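Local coordinates for protein fructose transport system repressor FruR (Pseudomonas putida, PDB 3O74) that probably binds DNA as a transcriptional repressor and activator of the LacI family, with fructose 1-phosphate as its preferred effector, at residues B[107-112]-B[142-147]; B[124-129]-B[182-187]; B[209-214]-B[225-230]. All coordinates share one frame; numbering follows the deposited sequence.

Contact 1: residues B[107-112]-B[142-147]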
loop_
_atom_site.group_PDB
_atom_site.type_symbol
_atom_site.label_atom_id
_atom_site.label_comp_id
_atom_site.label_asym_id
_atom_site.label_seq_id
_atom_site.Cartn_x
_atom_site.Cartn_y
_atom_site.Cartn_z
ATOM N N ALA B 107 18.104 15.240 -0.221
ATOM C CA ALA B 107 18.034 13.839 0.164
ATOM C C ALA B 107 18.828 13.002 -0.828
ATOM O O ALA B 107 19.541 12.072 -0.449
ATOM C CB ALA B 107 16.593 13.377 0.213
ATOM N N SER B 108 18.698 13.349 -2.104
ATOM C CA SER B 108 19.379 12.646 -3.179
ATOM C C SER B 108 20.886 12.881 -3.128
ATOM O O SER B 108 21.683 11.980 -3.410
ATOM C CB SER B 108 18.822 13.095 -4.526
ATOM O OG SER B 108 19.335 12.297 -5.571
ATOM N N ARG B 109 21.282 14.095 -2.769
ATOM C CA ARG B 109 22.698 14.411 -2.691
ATOM C C ARG B 109 23.364 13.580 -1.599
ATOM O O ARG B 109 24.419 12.982 -1.821
ATOM C CB ARG B 109 22.915 15.900 -2.429
ATOM C CG ARG B 109 24.218 16.429 -3.009
ATOM C CD ARG B 109 24.799 17.567 -2.178
ATOM N NE ARG B 109 25.396 17.077 -0.941
ATOM C CZ ARG B 109 24.822 17.170 0.252
ATOM N NH1 ARG B 109 23.637 17.750 0.374
ATOM N NH2 ARG B 109 25.436 16.690 1.324
ATOM N N GLN B 110 22.743 13.540 -0.424
ATOM C CA GLN B 110 23.266 12.758 0.687
ATOM C C GLN B 110 23.276 11.269 0.360
ATOM O O GLN B 110 24.216 10.553 0.708
ATOM C CB GLN B 110 22.427 12.979 1.943
ATOM C CG GLN B 110 22.547 14.351 2.567
ATOM C CD GLN B 110 21.968 14.384 3.967
ATOM O OE1 GLN B 110 22.289 13.534 4.800
ATOM N NE2 GLN B 110 21.109 15.360 4.233
ATOM N N LEU B 111 22.217 10.807 -0.297
ATOM C CA LEU B 111 22.089 9.399 -0.647
ATOM C C LEU B 111 23.250 8.962 -1.540
ATOM O O LEU B 111 23.910 7.962 -1.265
ATOM C CB LEU B 111 20.744 9.141 -1.334
ATOM C CG LEU B 111 20.295 7.691 -1.522
ATOM C CD1 LEU B 111 20.330 6.932 -0.202
ATOM C CD2 LEU B 111 18.901 7.650 -2.127
ATOM N N ALA B 112 23.505 9.727 -2.597
ATOM C CA ALA B 112 24.583 9.409 -3.524
ATOM C C ALA B 112 25.947 9.515 -2.846
ATOM O O ALA B 112 26.817 8.665 -3.037
ATOM C CB ALA B 112 24.519 10.313 -4.742
ATOM N N PHE B 142 21.585 14.061 -7.225
ATOM C CA PHE B 142 22.523 13.014 -7.611
ATOM C C PHE B 142 23.726 13.592 -8.363
ATOM O O PHE B 142 24.873 13.261 -8.056
ATOM C CB PHE B 142 21.801 11.954 -8.454
ATOM C CG PHE B 142 22.709 10.904 -9.035
ATOM C CD1 PHE B 142 23.065 9.788 -8.297
ATOM C CD2 PHE B 142 23.183 11.023 -10.330
ATOM C CE1 PHE B 142 23.894 8.817 -8.837
ATOM C CE2 PHE B 142 24.007 10.056 -10.876
ATOM C CZ PHE B 142 24.364 8.951 -10.128
ATOM N N ASP B 143 23.469 14.462 -9.335
ATOM C CA ASP B 143 24.551 15.109 -10.079
ATOM C C ASP B 143 25.425 15.955 -9.164
ATOM O O ASP B 143 26.652 15.936 -9.269
ATOM C CB ASP B 143 23.994 15.990 -11.198
ATOM C CG ASP B 143 23.348 15.189 -12.308
ATOM O OD1 ASP B 143 23.576 13.963 -12.373
ATOM O OD2 ASP B 143 22.616 15.790 -13.123
ATOM N N GLU B 144 24.783 16.698 -8.269
ATOM C CA GLU B 144 25.481 17.599 -7.359
ATOM C C GLU B 144 26.531 16.873 -6.519
ATOM O O GLU B 144 27.610 17.405 -6.267
ATOM C CB GLU B 144 24.475 18.313 -6.454
ATOM C CG GLU B 144 25.056 18.822 -5.149
ATOM C CD GLU B 144 25.456 20.284 -5.196
ATOM O OE1 GLU B 144 24.859 21.043 -5.987
ATOM O OE2 GLU B 144 26.360 20.675 -4.427
ATOM N N ALA B 145 26.212 15.657 -6.091
ATOM C CA ALA B 145 27.135 14.867 -5.281
ATOM C C ALA B 145 28.261 14.280 -6.125
ATOM O O ALA B 145 29.248 13.771 -5.594
ATOM C CB ALA B 145 26.391 13.762 -4.549
ATOM N N LEU B 146 28.101 14.348 -7.443
ATOM C CA LEU B 146 29.080 13.772 -8.358
ATOM C C LEU B 146 30.186 14.749 -8.754
ATOM O O LEU B 146 31.127 14.376 -9.454
ATOM C CB LEU B 146 28.391 13.212 -9.604
ATOM C CG LEU B 146 27.506 11.991 -9.357
ATOM C CD1 LEU B 146 27.123 11.339 -10.673
ATOM C CD2 LEU B 146 28.225 10.998 -8.465
ATOM N N GLN B 147 30.071 15.997 -8.313
ATOM C CA GLN B 147 31.117 16.980 -8.576
ATOM C C GLN B 147 32.465 16.449 -8.099
ATOM O O GLN B 147 32.608 16.037 -6.946
ATOM C CB GLN B 147 30.797 18.312 -7.896
ATOM C CG GLN B 147 29.981 19.271 -8.753
ATOM C CD GLN B 147 30.818 19.956 -9.819
ATOM O OE1 GLN B 147 31.925 20.423 -9.551
ATOM N NE2 GLN B 147 30.284 20.027 -11.033
#

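Contact 2: residues B[124-129]-B[182-187]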
loop_
_atom_site.group_PDB
_atom_site.type_symbol
_atom_site.label_atom_id
_atom_site.label_comp_id
_atom_site.label_asym_id
_atom_site.label_seq_id
_atom_site.Cartn_x
_atom_site.Cartn_y
_atom_site.Cartn_z
ATOM N N ALA B 124 25.382 4.672 -10.967
ATOM C CA ALA B 124 24.253 4.900 -11.850
ATOM C C ALA B 124 23.046 5.430 -11.095
ATOM O O ALA B 124 22.899 5.216 -9.892
ATOM C CB ALA B 124 23.893 3.626 -12.594
ATOM N N LEU B 125 22.194 6.137 -11.826
ATOM C CA LEU B 125 20.916 6.586 -11.312
ATOM C C LEU B 125 19.815 5.924 -12.130
ATOM O O LEU B 125 19.831 5.967 -13.361
ATOM C CB LEU B 125 20.794 8.102 -11.430
ATOM C CG LEU B 125 19.407 8.646 -11.102
ATOM C CD1 LEU B 125 19.236 8.807 -9.598
ATOM C CD2 LEU B 125 19.182 9.971 -11.819
ATOM N N ILE B 126 18.873 5.296 -11.443
ATOM C CA ILE B 126 17.709 4.738 -12.103
ATOM C C ILE B 126 16.473 5.484 -11.616
ATOM O O ILE B 126 16.176 5.503 -10.423
ATOM C CB ILE B 126 17.575 3.235 -11.832
ATOM C CG1 ILE B 126 18.556 2.449 -12.710
ATOM C CG2 ILE B 126 16.144 2.761 -12.088
ATOM C CD1 ILE B 126 18.534 0.942 -12.473
ATOM N N GLY B 127 15.762 6.097 -12.553
ATOM C CA GLY B 127 14.600 6.896 -12.232
ATOM C C GLY B 127 13.535 6.733 -13.295
ATOM O O GLY B 127 13.640 5.862 -14.149
ATOM N N ALA B 128 12.513 7.577 -13.246
ATOM C CA ALA B 128 11.389 7.480 -14.169
ATOM C C ALA B 128 10.655 8.808 -14.217
ATOM O O ALA B 128 10.791 9.628 -13.310
ATOM C CB ALA B 128 10.439 6.362 -13.744
ATOM N N ARG B 129 9.884 9.018 -15.279
ATOM C CA ARG B 129 9.137 10.259 -15.449
ATOM C C ARG B 129 10.046 11.468 -15.288
ATOM O O ARG B 129 9.811 12.304 -14.421
ATOM C CB ARG B 129 8.004 10.335 -14.426
ATOM C CG ARG B 129 7.015 9.193 -14.523
ATOM C CD ARG B 129 6.486 9.080 -15.938
ATOM N NE ARG B 129 5.044 8.871 -15.965
ATOM C CZ ARG B 129 4.152 9.820 -15.701
ATOM N NH1 ARG B 129 4.557 11.041 -15.381
ATOM N NH2 ARG B 129 2.856 9.549 -15.750
ATOM N N ASP B 182 29.309 -0.290 -9.631
ATOM C CA ASP B 182 29.775 -0.400 -8.256
ATOM C C ASP B 182 28.747 0.164 -7.280
ATOM O O ASP B 182 28.668 -0.268 -6.132
ATOM C CB ASP B 182 31.114 0.307 -8.078
ATOM C CG ASP B 182 32.271 -0.478 -8.665
ATOM O OD1 ASP B 182 32.047 -1.613 -9.141
ATOM O OD2 ASP B 182 33.406 0.040 -8.644
ATOM N N ALA B 183 27.955 1.123 -7.749
ATOM C CA ALA B 183 26.980 1.794 -6.896
ATOM C C ALA B 183 25.743 2.197 -7.688
ATOM O O ALA B 183 25.826 2.499 -8.881
ATOM C CB ALA B 183 27.603 3.018 -6.229
ATOM N N LEU B 184 24.600 2.209 -7.017
ATOM C CA LEU B 184 23.340 2.501 -7.684
ATOM C C LEU B 184 22.366 3.232 -6.773
ATOM O O LEU B 184 22.165 2.854 -5.619
ATOM C CB LEU B 184 22.692 1.210 -8.185
ATOM C CG LEU B 184 21.277 1.370 -8.743
ATOM C CD1 LEU B 184 21.319 2.078 -10.084
ATOM C CD2 LEU B 184 20.583 0.020 -8.872
ATOM N N VAL B 185 21.757 4.284 -7.311
ATOM C CA VAL B 185 20.681 4.985 -6.624
ATOM C C VAL B 185 19.395 4.845 -7.425
ATOM O O VAL B 185 19.385 5.091 -8.631
ATOM C CB VAL B 185 20.998 6.481 -6.456
ATOM C CG1 VAL B 185 19.784 7.233 -5.916
ATOM C CG2 VAL B 185 22.198 6.671 -5.545
ATOM N N THR B 186 18.318 4.430 -6.761
ATOM C CA THR B 186 16.997 4.440 -7.378
ATOM C C THR B 186 16.175 5.564 -6.761
ATOM O O THR B 186 16.220 5.787 -5.549
ATOM C CB THR B 186 16.259 3.101 -7.190
ATOM O OG1 THR B 186 16.217 2.774 -5.797
ATOM C CG2 THR B 186 16.970 1.985 -7.936
ATOM N N THR B 187 15.426 6.274 -7.596
ATOM C CA THR B 187 14.668 7.432 -7.134
ATOM C C THR B 187 13.338 7.037 -6.499
ATOM O O THR B 187 12.577 7.896 -6.054
ATOM C CB THR B 187 14.407 8.419 -8.273
ATOM O OG1 THR B 187 13.572 7.802 -9.261
ATOM C CG2 THR B 187 15.738 8.866 -8.902
HETATM O O HOH W 1 12.913 9.703 -10.964
#

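Contact 3: residues B[209-214]-B[225-230]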
loop_
_atom_site.group_PDB
_atom_site.type_symbol
_atom_site.label_atom_id
_atom_site.label_comp_id
_atom_site.label_asym_id
_atom_site.label_seq_id
_atom_site.Cartn_x
_atom_site.Cartn_y
_atom_site.Cartn_z
ATOM N N LEU B 209 26.480 -4.884 -5.219
ATOM C CA LEU B 209 26.675 -3.444 -5.393
ATOM C C LEU B 209 26.302 -2.626 -4.156
ATOM O O LEU B 209 25.629 -3.118 -3.250
ATOM C CB LEU B 209 25.902 -2.921 -6.612
ATOM C CG LEU B 209 24.566 -3.548 -7.029
ATOM C CD1 LEU B 209 23.710 -3.950 -5.842
ATOM C CD2 LEU B 209 23.805 -2.601 -7.950
ATOM N N GLN B 210 26.759 -1.376 -4.130
ATOM C CA GLN B 210 26.318 -0.403 -3.133
ATOM C C GLN B 210 24.962 0.151 -3.558
ATOM O O GLN B 210 24.844 0.723 -4.642
ATOM C CB GLN B 210 27.320 0.746 -3.034
ATOM C CG GLN B 210 28.712 0.332 -2.595
ATOM C CD GLN B 210 28.882 0.372 -1.092
ATOM O OE1 GLN B 210 28.773 -0.649 -0.415
ATOM N NE2 GLN B 210 29.154 1.557 -0.560
ATOM N N LEU B 211 23.949 -0.003 -2.707
ATOM C CA LEU B 211 22.587 0.393 -3.065
ATOM C C LEU B 211 22.021 1.515 -2.206
ATOM O O LEU B 211 22.181 1.526 -0.986
ATOM C CB LEU B 211 21.636 -0.803 -2.989
ATOM C CG LEU B 211 21.686 -1.845 -4.099
ATOM C CD1 LEU B 211 20.654 -2.923 -3.826
ATOM C CD2 LEU B 211 21.440 -1.194 -5.449
ATOM N N GLY B 212 21.329 2.441 -2.860
ATOM C CA GLY B 212 20.633 3.510 -2.174
ATOM C C GLY B 212 19.331 3.817 -2.890
ATOM O O GLY B 212 19.266 3.763 -4.120
ATOM N N THR B 213 18.295 4.147 -2.126
ATOM C CA THR B 213 16.975 4.364 -2.705
ATOM C C THR B 213 16.174 5.417 -1.949
ATOM O O THR B 213 16.444 5.703 -0.783
ATOM C CB THR B 213 16.153 3.059 -2.728
ATOM O OG1 THR B 213 14.942 3.262 -3.467
ATOM C CG2 THR B 213 15.808 2.613 -1.309
ATOM N N PHE B 214 15.199 6.004 -2.635
ATOM C CA PHE B 214 14.182 6.807 -1.977
ATOM C C PHE B 214 13.090 5.876 -1.484
ATOM O O PHE B 214 12.827 4.838 -2.091
ATOM C CB PHE B 214 13.605 7.843 -2.937
ATOM C CG PHE B 214 14.461 9.063 -3.093
ATOM C CD1 PHE B 214 15.686 8.991 -3.733
ATOM C CD2 PHE B 214 14.034 10.288 -2.604
ATOM C CE1 PHE B 214 16.476 10.122 -3.877
ATOM C CE2 PHE B 214 14.813 11.415 -2.746
ATOM C CZ PHE B 214 16.036 11.334 -3.382
ATOM N N LEU B 225 22.098 -7.961 1.423
ATOM C CA LEU B 225 22.542 -6.780 0.705
ATOM C C LEU B 225 21.981 -5.532 1.374
ATOM O O LEU B 225 20.777 -5.284 1.318
ATOM C CB LEU B 225 22.074 -6.854 -0.747
ATOM C CG LEU B 225 22.402 -5.666 -1.651
ATOM C CD1 LEU B 225 23.860 -5.272 -1.502
ATOM C CD2 LEU B 225 22.074 -6.001 -3.096
ATOM N N PRO B 226 22.855 -4.744 2.017
ATOM C CA PRO B 226 22.414 -3.545 2.737
ATOM C C PRO B 226 22.006 -2.426 1.783
ATOM O O PRO B 226 22.696 -2.170 0.797
ATOM C CB PRO B 226 23.659 -3.137 3.529
ATOM C CG PRO B 226 24.802 -3.675 2.738
ATOM C CD PRO B 226 24.310 -4.951 2.119
ATOM N N VAL B 227 20.893 -1.766 2.085
ATOM C CA VAL B 227 20.400 -0.680 1.248
ATOM C C VAL B 227 20.151 0.584 2.073
ATOM O O VAL B 227 19.379 0.565 3.031
ATOM C CB VAL B 227 19.085 -1.086 0.543
ATOM C CG1 VAL B 227 18.546 0.064 -0.293
ATOM C CG2 VAL B 227 19.296 -2.322 -0.318
ATOM N N ASN B 228 20.806 1.679 1.705
ATOM C CA ASN B 228 20.526 2.969 2.325
ATOM C C ASN B 228 19.237 3.560 1.767
ATOM O O ASN B 228 19.003 3.527 0.561
ATOM C CB ASN B 228 21.686 3.936 2.109
ATOM C CG ASN B 228 22.875 3.627 2.999
ATOM O OD1 ASN B 228 22.827 2.722 3.833
ATOM N ND2 ASN B 228 23.944 4.384 2.831
ATOM N N ALA B 229 18.404 4.106 2.646
ATOM C CA ALA B 229 17.089 4.589 2.239
ATOM C C ALA B 229 16.752 5.966 2.808
ATOM O O ALA B 229 17.040 6.258 3.965
ATOM C CB ALA B 229 16.016 3.579 2.620
HETATM N N MSE B 230 16.134 6.803 1.978
HETATM C CA MSE B 230 15.664 8.120 2.398
HETATM C C MSE B 230 14.139 8.115 2.459
HETATM O O MSE B 230 13.480 8.225 1.429
HETATM C CB MSE B 230 16.129 9.183 1.406
HETATM C CG MSE B 230 17.582 9.598 1.550
HETATM SE SE MSE B 230 17.839 10.771 3.079
HETATM C CE MSE B 230 19.691 11.262 2.755
HETATM O O HOH W 2 24.836 -2.294 -0.731
#

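Contact 1: residues B[107-112]-B[142-147]
Ala112 and Ala145 meet methyl to methyl, CB to CB at 3.9 Å. Ala112 CB also lies 3.9 Å from Phe142 CD1, coming obliquely to the ring. Ala145 CB rests 3.5 Å from the backbone Arg109 O. The nearest alpha carbons are those of Arg109 and Phe142, 5.1 Å apart. On the more exposed side, the aliphatic parts of Arg109 and Glu144 cross obliquely, CG and CD of the arginine against CG of the glutamate. Their charged ends do not pair: Arg109 NE is 5.1 Å from Glu144 OE2. Arg109 NH1 instead makes a salt bridge with Asp106 in its own helix. Ser108 OG, anti to the backbone N (chi1 -172°), is turned toward helix 133-144, where it is hydrogen-bonded to Arg138 O. It also lies 3.3 Å from Phe142 N, at an angle too poor for a bond. The Phe142 ring is in turn backed by Leu146, whose CG lies 4.3 Å above one face, offset toward the rim. Phe142 and Leu146 both touch Val153. This is helix-to-helix packing in the layered alpha/beta fold of the LacI-family sugar-binding domain. Helix 133-144 is the crossover of the beta-alpha-beta unit joining strands 122-128 and 152-158.

Contact 2: residues B[124-129]-B[182-187]
Strands 122-128 and 183-186 pair in parallel in the Rossmann-like sheet of the LacI-family sugar-binding domain, with Ala124, Leu125 and Ile126 opposite Leu184, Val185 and Thr186. The strands are neighbours in space but not in sequence. The chain first passes through helix 133-144, edge strand 152-158 and helix 163-177, then returns on the other side of strand 122-128. The strand axes run 19° from parallel. Four backbone bonds join the segments: Ala124 N to Ala183 O, Val185 N to Ala124 O, Ile126 N to Val185 O and Thr187 N to Ile126 O. Val185 N donates and Val185 O accepts, so both its polar backbone atoms are used on this strand.

On one face, Leu184 CD1 wedges between Ala124 and Ile126. It lies 3.9 Å from Ala124 CB and 3.8 Å from Ile126 CG1. With CG anti to the backbone N (chi1 172°), the side chain of Leu184 leans toward strand 122-128. Helices 163-177 and 189-201 pack on this face. Here Thr186 OG1 is hydrogen-bonded to Thr213 of the next strand.

On the other face, Leu125 CD1 lies 4.0 Å from Val185 CG1. It also meets Thr187 CG2 at 3.6 Å, the two side chains crossing at about a right angle. Val185 touches Leu111 and Leu115 of helix 104-116.

Strand 183-186 stops at Thr186, whereas strand 122-128 runs on to Ala128. Thr187 OG1 lies between its own N and carbonyl carbon (chi1 64°), 3.3 Å from Gly127 CA. One water closes this end: it accepts from Ala128 N at 3.1 Å and is hydrogen-bonded to Thr187 OG1 at 2.6 Å.

Contact 3: residues B[209-214]-B[225-230]
Gly212 to Phe214 and Asn228 to Met230 run parallel, 19° between strand axes, through the bonds Asn228 N to Leu211 O, Thr213 N to Asn228 O and Met230 N to Thr213 O. Before this the two segments part, and Leu209 CA is 8.1 Å from Leu225 CA. A water bridges the gap. It donates to Leu209 O and Pro226 O, the latter at 2.6 Å, and accepts from Leu211 N. The leucines close over the same end. Leu225 CD2 presses on Leu211 CD1 at 3.5 Å, tighter than usual, the side chains at about a right angle. It also touches Leu209 CD1 at 3.8 Å. Leu211 CD1 further meets Val227 CG2 at 3.8 Å. Along this face Thr213 CG2, in the crowded position between its own N and carbonyl carbon, lies 3.9 Å from Val227 CG1. On the other face the buried Asn228 amide is satisfied at both ends: OD1 takes Arg268 N and Ile269 N, and ND2 binds Ser114 OG. Phe214 and the selenomethionine Met230 share that face and pack against helix 104-116 and strand 257-266. Strand 183-186 borders strand 210-214 by backbone bonds.

In the fold
Contacts 2 and 3 lie in one sheet, their centres 10 Å apart, because strands 183-186 and 210-214 are neighbours in it. Leu184 CD2 packs on Leu211 CD2 at 3.7 Å, and Leu184 N reaches Gln210 O at 2.8 Å. The helices of contact 1 lie on the sheet face that carries Leu125, Val185 and Phe214. Contact 1 is about 11 Å from contact 2 and 14 Å from contact 3, centre to centre. Phe142 CE2 packs on Leu125 CB at 3.8 Å, and Ser108 CB on Phe214 CZ at 3.5 Å. In LacI-family relatives the effector binds between the two subdomains of the sugar-binding domain; none of the three contacts includes a ligand atom.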